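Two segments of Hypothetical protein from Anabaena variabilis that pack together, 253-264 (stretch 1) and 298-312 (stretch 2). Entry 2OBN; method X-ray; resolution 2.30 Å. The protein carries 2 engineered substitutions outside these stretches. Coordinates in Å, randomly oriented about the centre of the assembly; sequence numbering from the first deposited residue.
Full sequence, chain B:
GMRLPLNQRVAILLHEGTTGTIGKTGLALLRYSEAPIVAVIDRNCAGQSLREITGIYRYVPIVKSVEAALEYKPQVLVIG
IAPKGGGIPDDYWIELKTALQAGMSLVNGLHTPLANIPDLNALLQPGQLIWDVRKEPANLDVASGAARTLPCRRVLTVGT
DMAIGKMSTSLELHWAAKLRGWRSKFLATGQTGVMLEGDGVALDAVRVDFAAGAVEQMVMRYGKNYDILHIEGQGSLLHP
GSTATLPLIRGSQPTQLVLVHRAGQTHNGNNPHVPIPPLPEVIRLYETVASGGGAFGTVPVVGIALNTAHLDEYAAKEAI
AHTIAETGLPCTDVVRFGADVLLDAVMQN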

# COMPACT_ATOMS: atom_id res chain seq x y z
N GLN B 253 4.96 10.27 -10.05
CA GLN B 253 4.69 10.56 -11.47
C GLN B 253 6.02 10.59 -12.23
O GLN B 253 6.37 11.59 -12.86
CB GLN B 253 3.94 11.89 -11.60
CG GLN B 253 2.57 11.90 -10.92
CD GLN B 253 1.50 11.13 -11.71
OE1 GLN B 253 1.07 11.58 -12.77
NE2 GLN B 253 1.04 10.02 -11.17
N PRO B 254 6.77 9.49 -12.19
CA PRO B 254 8.13 9.54 -12.72
C PRO B 254 8.23 9.87 -14.20
O PRO B 254 7.34 9.52 -14.98
CB PRO B 254 8.67 8.11 -12.46
CG PRO B 254 7.45 7.23 -12.27
CD PRO B 254 6.37 8.13 -11.75
N THR B 255 9.32 10.54 -14.57
CA THR B 255 9.59 10.86 -15.99
C THR B 255 10.40 9.71 -16.64
O THR B 255 10.26 9.44 -17.83
CB THR B 255 10.30 12.22 -16.13
OG1 THR B 255 11.45 12.25 -15.29
CG2 THR B 255 9.37 13.33 -15.71
N GLN B 256 11.24 9.05 -15.86
CA GLN B 256 12.02 7.88 -16.32
C GLN B 256 12.14 6.84 -15.21
O GLN B 256 12.11 7.18 -14.02
CB GLN B 256 13.45 8.25 -16.74
CG GLN B 256 13.61 9.21 -17.93
CD GLN B 256 13.32 10.66 -17.60
OE1 GLN B 256 13.45 11.09 -16.45
NE2 GLN B 256 12.91 11.43 -18.61
N LEU B 257 12.25 5.58 -15.62
CA LEU B 257 12.46 4.47 -14.70
C LEU B 257 13.80 3.83 -15.02
O LEU B 257 14.21 3.82 -16.18
CB LEU B 257 11.36 3.41 -14.87
CG LEU B 257 9.92 3.86 -14.60
CD1 LEU B 257 8.92 2.76 -14.99
CD2 LEU B 257 9.70 4.29 -13.16
N VAL B 258 14.47 3.33 -13.99
CA VAL B 258 15.71 2.56 -14.15
C VAL B 258 15.43 1.23 -13.47
O VAL B 258 15.06 1.18 -12.28
CB VAL B 258 16.93 3.27 -13.51
CG1 VAL B 258 18.16 2.36 -13.53
CG2 VAL B 258 17.22 4.58 -14.23
N LEU B 259 15.53 0.15 -14.22
CA LEU B 259 15.25 -1.18 -13.70
C LEU B 259 16.51 -1.82 -13.12
O LEU B 259 17.51 -1.93 -13.81
CB LEU B 259 14.65 -2.07 -14.82
CG LEU B 259 14.31 -3.53 -14.47
CD1 LEU B 259 13.35 -3.63 -13.30
CD2 LEU B 259 13.74 -4.25 -15.68
N VAL B 260 16.46 -2.23 -11.86
CA VAL B 260 17.59 -2.86 -11.21
C VAL B 260 17.35 -4.38 -11.21
O VAL B 260 16.22 -4.85 -11.06
CB VAL B 260 17.80 -2.32 -9.78
CG1 VAL B 260 19.14 -2.80 -9.18
CG2 VAL B 260 17.73 -0.79 -9.78
N HIS B 261 18.42 -5.15 -11.41
CA HIS B 261 18.33 -6.59 -11.46
C HIS B 261 19.66 -7.25 -11.13
O HIS B 261 20.70 -6.77 -11.54
CB HIS B 261 17.84 -7.01 -12.83
CG HIS B 261 17.90 -8.48 -13.09
ND1 HIS B 261 17.04 -9.39 -12.51
CD2 HIS B 261 18.70 -9.20 -13.92
CE1 HIS B 261 17.32 -10.60 -12.96
NE2 HIS B 261 18.33 -10.51 -13.81
N ARG B 262 19.62 -8.33 -10.35
CA ARG B 262 20.82 -9.09 -10.02
C ARG B 262 21.06 -10.11 -11.12
O ARG B 262 20.21 -10.96 -11.37
CB ARG B 262 20.73 -9.78 -8.66
CG ARG B 262 21.95 -10.66 -8.36
CD ARG B 262 21.88 -11.33 -7.00
NE ARG B 262 21.98 -10.36 -5.91
CZ ARG B 262 21.02 -10.03 -5.05
NH1 ARG B 262 19.82 -10.60 -5.04
NH2 ARG B 262 21.29 -9.12 -4.12
N ALA B 263 22.21 -10.00 -11.78
CA ALA B 263 22.58 -10.90 -12.86
C ALA B 263 22.46 -12.36 -12.43
O ALA B 263 22.97 -12.75 -11.37
CB ALA B 263 24.02 -10.60 -13.33
N GLY B 264 21.74 -13.14 -13.24
CA GLY B 264 21.58 -14.58 -13.01
C GLY B 264 20.42 -14.99 -12.12
O GLY B 264 20.11 -16.17 -12.06
N THR B 298 3.38 8.21 -21.07
CA THR B 298 4.30 7.12 -21.28
C THR B 298 5.51 7.37 -20.38
O THR B 298 6.03 8.48 -20.35
CB THR B 298 4.72 7.05 -22.75
OG1 THR B 298 3.55 6.90 -23.56
CG2 THR B 298 5.65 5.86 -22.99
N VAL B 299 5.91 6.36 -19.60
CA VAL B 299 7.08 6.44 -18.75
C VAL B 299 7.99 5.26 -19.14
O VAL B 299 7.63 4.12 -18.93
CB VAL B 299 6.73 6.32 -17.27
CG1 VAL B 299 7.99 6.52 -16.42
CG2 VAL B 299 5.68 7.35 -16.90
N PRO B 300 9.15 5.55 -19.75
CA PRO B 300 10.02 4.47 -20.17
C PRO B 300 11.02 3.96 -19.15
O PRO B 300 11.44 4.70 -18.26
CB PRO B 300 10.83 5.13 -21.30
CG PRO B 300 10.95 6.53 -20.89
CD PRO B 300 9.69 6.87 -20.14
N VAL B 301 11.37 2.68 -19.29
CA VAL B 301 12.49 2.09 -18.57
C VAL B 301 13.63 2.47 -19.52
O VAL B 301 13.71 2.00 -20.67
CB VAL B 301 12.35 0.54 -18.38
CG1 VAL B 301 13.63 -0.03 -17.75
CG2 VAL B 301 11.12 0.19 -17.49
N VAL B 302 14.52 3.33 -19.06
CA VAL B 302 15.56 3.88 -19.93
C VAL B 302 16.84 3.10 -19.95
O VAL B 302 17.70 3.36 -20.78
CB VAL B 302 15.89 5.38 -19.59
CG1 VAL B 302 14.66 6.25 -19.76
CG2 VAL B 302 16.47 5.52 -18.17
N GLY B 303 16.97 2.16 -19.03
CA GLY B 303 18.17 1.37 -18.91
C GLY B 303 18.08 0.42 -17.74
O GLY B 303 17.16 0.48 -16.92
N ILE B 304 19.06 -0.46 -17.66
CA ILE B 304 19.09 -1.47 -16.65
C ILE B 304 20.35 -1.34 -15.81
O ILE B 304 21.45 -1.24 -16.35
CB ILE B 304 18.98 -2.88 -17.32
CG1 ILE B 304 17.59 -3.01 -17.96
CG2 ILE B 304 19.22 -4.00 -16.30
CD1 ILE B 304 17.40 -4.19 -18.82
N ALA B 305 20.17 -1.29 -14.49
CA ALA B 305 21.27 -1.29 -13.53
C ALA B 305 21.47 -2.75 -13.05
O ALA B 305 20.73 -3.27 -12.22
CB ALA B 305 20.98 -0.38 -12.38
N LEU B 306 22.49 -3.39 -13.60
CA LEU B 306 22.76 -4.79 -13.33
C LEU B 306 23.67 -4.99 -12.12
O LEU B 306 24.80 -4.51 -12.10
CB LEU B 306 23.39 -5.41 -14.58
CG LEU B 306 23.40 -6.93 -14.71
CD1 LEU B 306 21.98 -7.52 -14.79
CD2 LEU B 306 24.21 -7.31 -15.95
N ASN B 307 23.16 -5.69 -11.10
CA ASN B 307 23.96 -5.99 -9.91
C ASN B 307 24.76 -7.25 -10.24
O ASN B 307 24.19 -8.35 -10.35
CB ASN B 307 23.06 -6.13 -8.68
CG ASN B 307 23.83 -6.45 -7.38
OD1 ASN B 307 24.97 -6.86 -7.42
ND2 ASN B 307 23.16 -6.26 -6.24
N THR B 308 26.07 -7.07 -10.43
CA THR B 308 27.00 -8.14 -10.77
C THR B 308 28.03 -8.40 -9.67
O THR B 308 29.01 -9.10 -9.91
CB THR B 308 27.82 -7.77 -12.03
OG1 THR B 308 28.70 -6.67 -11.73
CG2 THR B 308 26.92 -7.42 -13.22
N ALA B 309 27.80 -7.90 -8.46
CA ALA B 309 28.79 -8.00 -7.37
C ALA B 309 29.35 -9.40 -7.10
O ALA B 309 30.51 -9.55 -6.70
CB ALA B 309 28.22 -7.40 -6.08
N HIS B 310 28.52 -10.40 -7.32
CA HIS B 310 28.90 -11.79 -7.11
C HIS B 310 29.79 -12.39 -8.21
O HIS B 310 30.28 -13.51 -8.07
CB HIS B 310 27.62 -12.64 -6.96
CG HIS B 310 26.72 -12.61 -8.16
ND1 HIS B 310 25.96 -11.51 -8.50
CD2 HIS B 310 26.44 -13.56 -9.09
CE1 HIS B 310 25.26 -11.77 -9.59
NE2 HIS B 310 25.53 -13.01 -9.96
N LEU B 311 30.00 -11.65 -9.30
CA LEU B 311 30.76 -12.13 -10.46
C LEU B 311 32.15 -11.53 -10.54
O LEU B 311 32.41 -10.50 -9.95
CB LEU B 311 30.01 -11.73 -11.74
CG LEU B 311 28.61 -12.29 -11.91
CD1 LEU B 311 27.95 -11.70 -13.15
CD2 LEU B 311 28.65 -13.83 -11.97
N ASP B 312 33.04 -12.21 -11.27
CA ASP B 312 34.37 -11.65 -11.56
C ASP B 312 34.16 -10.54 -12.61
O ASP B 312 33.08 -10.46 -13.22
CB ASP B 312 35.39 -12.74 -11.99
CG ASP B 312 35.03 -13.42 -13.31
OD1 ASP B 312 34.55 -12.76 -14.25
OD2 ASP B 312 35.26 -14.64 -13.42
O HOH W 1 25.02 -9.72 -6.80
O HOH W 2 23.98 -7.37 -3.62

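Two parallel strands, 256-262 and 301-307, lie side by side with their axes 4.6 Å apart at closest approach, and together the stretches bury 954 Å². The governing rule is a ladder in which alternate residues of stretch 1 spend both backbone polar groups on the partner, while the side chains fill the two faces of the sheet.

The contact begins before the strands do. P254 presents its carbonyl and ring to V299, whose CB points toward stretch 1; P254 CG and V299 CG1 are 4.2 Å apart. T255 turns its side chain away and offers backbone instead, its O lying 3.5 Å from P300 CD. Its hydroxyl OG1 donates to OE1 of Q256 at 2.6 Å, which helps settle the buried amide of that glutamine. The aliphatic part of Q256 packs as well: its CG sits 3.6 Å from V302 CG1, while the end of the side chain leads away.

L257 is the first full rung. Its N donates to P300 O (2.9 Å) and its O accepts from V302 N (2.9 Å). The side chain joins a greasy patch, with L257 CG 3.8 Å from V299 CG1 and L257 CB 4.2 Å from V301 CG2.

Between L257 and L259 the register slips by one residue, a beta bulge in which stretch 2 spends an extra residue. V302, with phi/psi of -91/-11, departs from extended geometry here, and G303 follows at 177/172. V258 points its CA-to-CB bond away, yet its methyls still touch stretch 2: CG2 is 4.1 Å from V302 CG2 and CG1 is 4.1 Å from A305 CB.

The ladder resumes at L259, whose N donates to G303 O at 3.2 Å and whose O accepts from A305 N at 2.8 Å. Its side chain shares a face with L257, V301 and I304, and L259 CB packs 3.7 Å from V301 CG1. V260 emerges on the other face beside A305, a small partner that leaves V260 CG2 and A305 CB 4.2 Å apart. The V260 CA also approaches A305 O at 3.3 Å, a CA-H...O contact.

H261 makes the next rung, its N donating to A305 O (3.1 Å) and its O accepting from N307 N (2.7 Å). L306 CD1 reaches the edge of the imidazole, 3.8 Å from H261 CD2.

At R262 the face shared with V260 and A305 becomes polar and partly exposed, and waters bridge the side chains. One water accepts from R262 NE (3.2 Å), donates to N307 OD1 (2.9 Å) and bonds H310 ND1 (2.6 Å); a second accepts from both R262 NH2 (3.2 Å) and N307 ND2 (3.0 Å). N307 OD1 also accepts from A309 N at 3.2 Å, tying the strand end to the following turn.

A263 closes the ladder, its N donating to N307 O at 2.9 Å. Its small methyl fits between neighbours, with A263 CB 4.0 Å from L306 CG and 4.1 Å from L311 CD1.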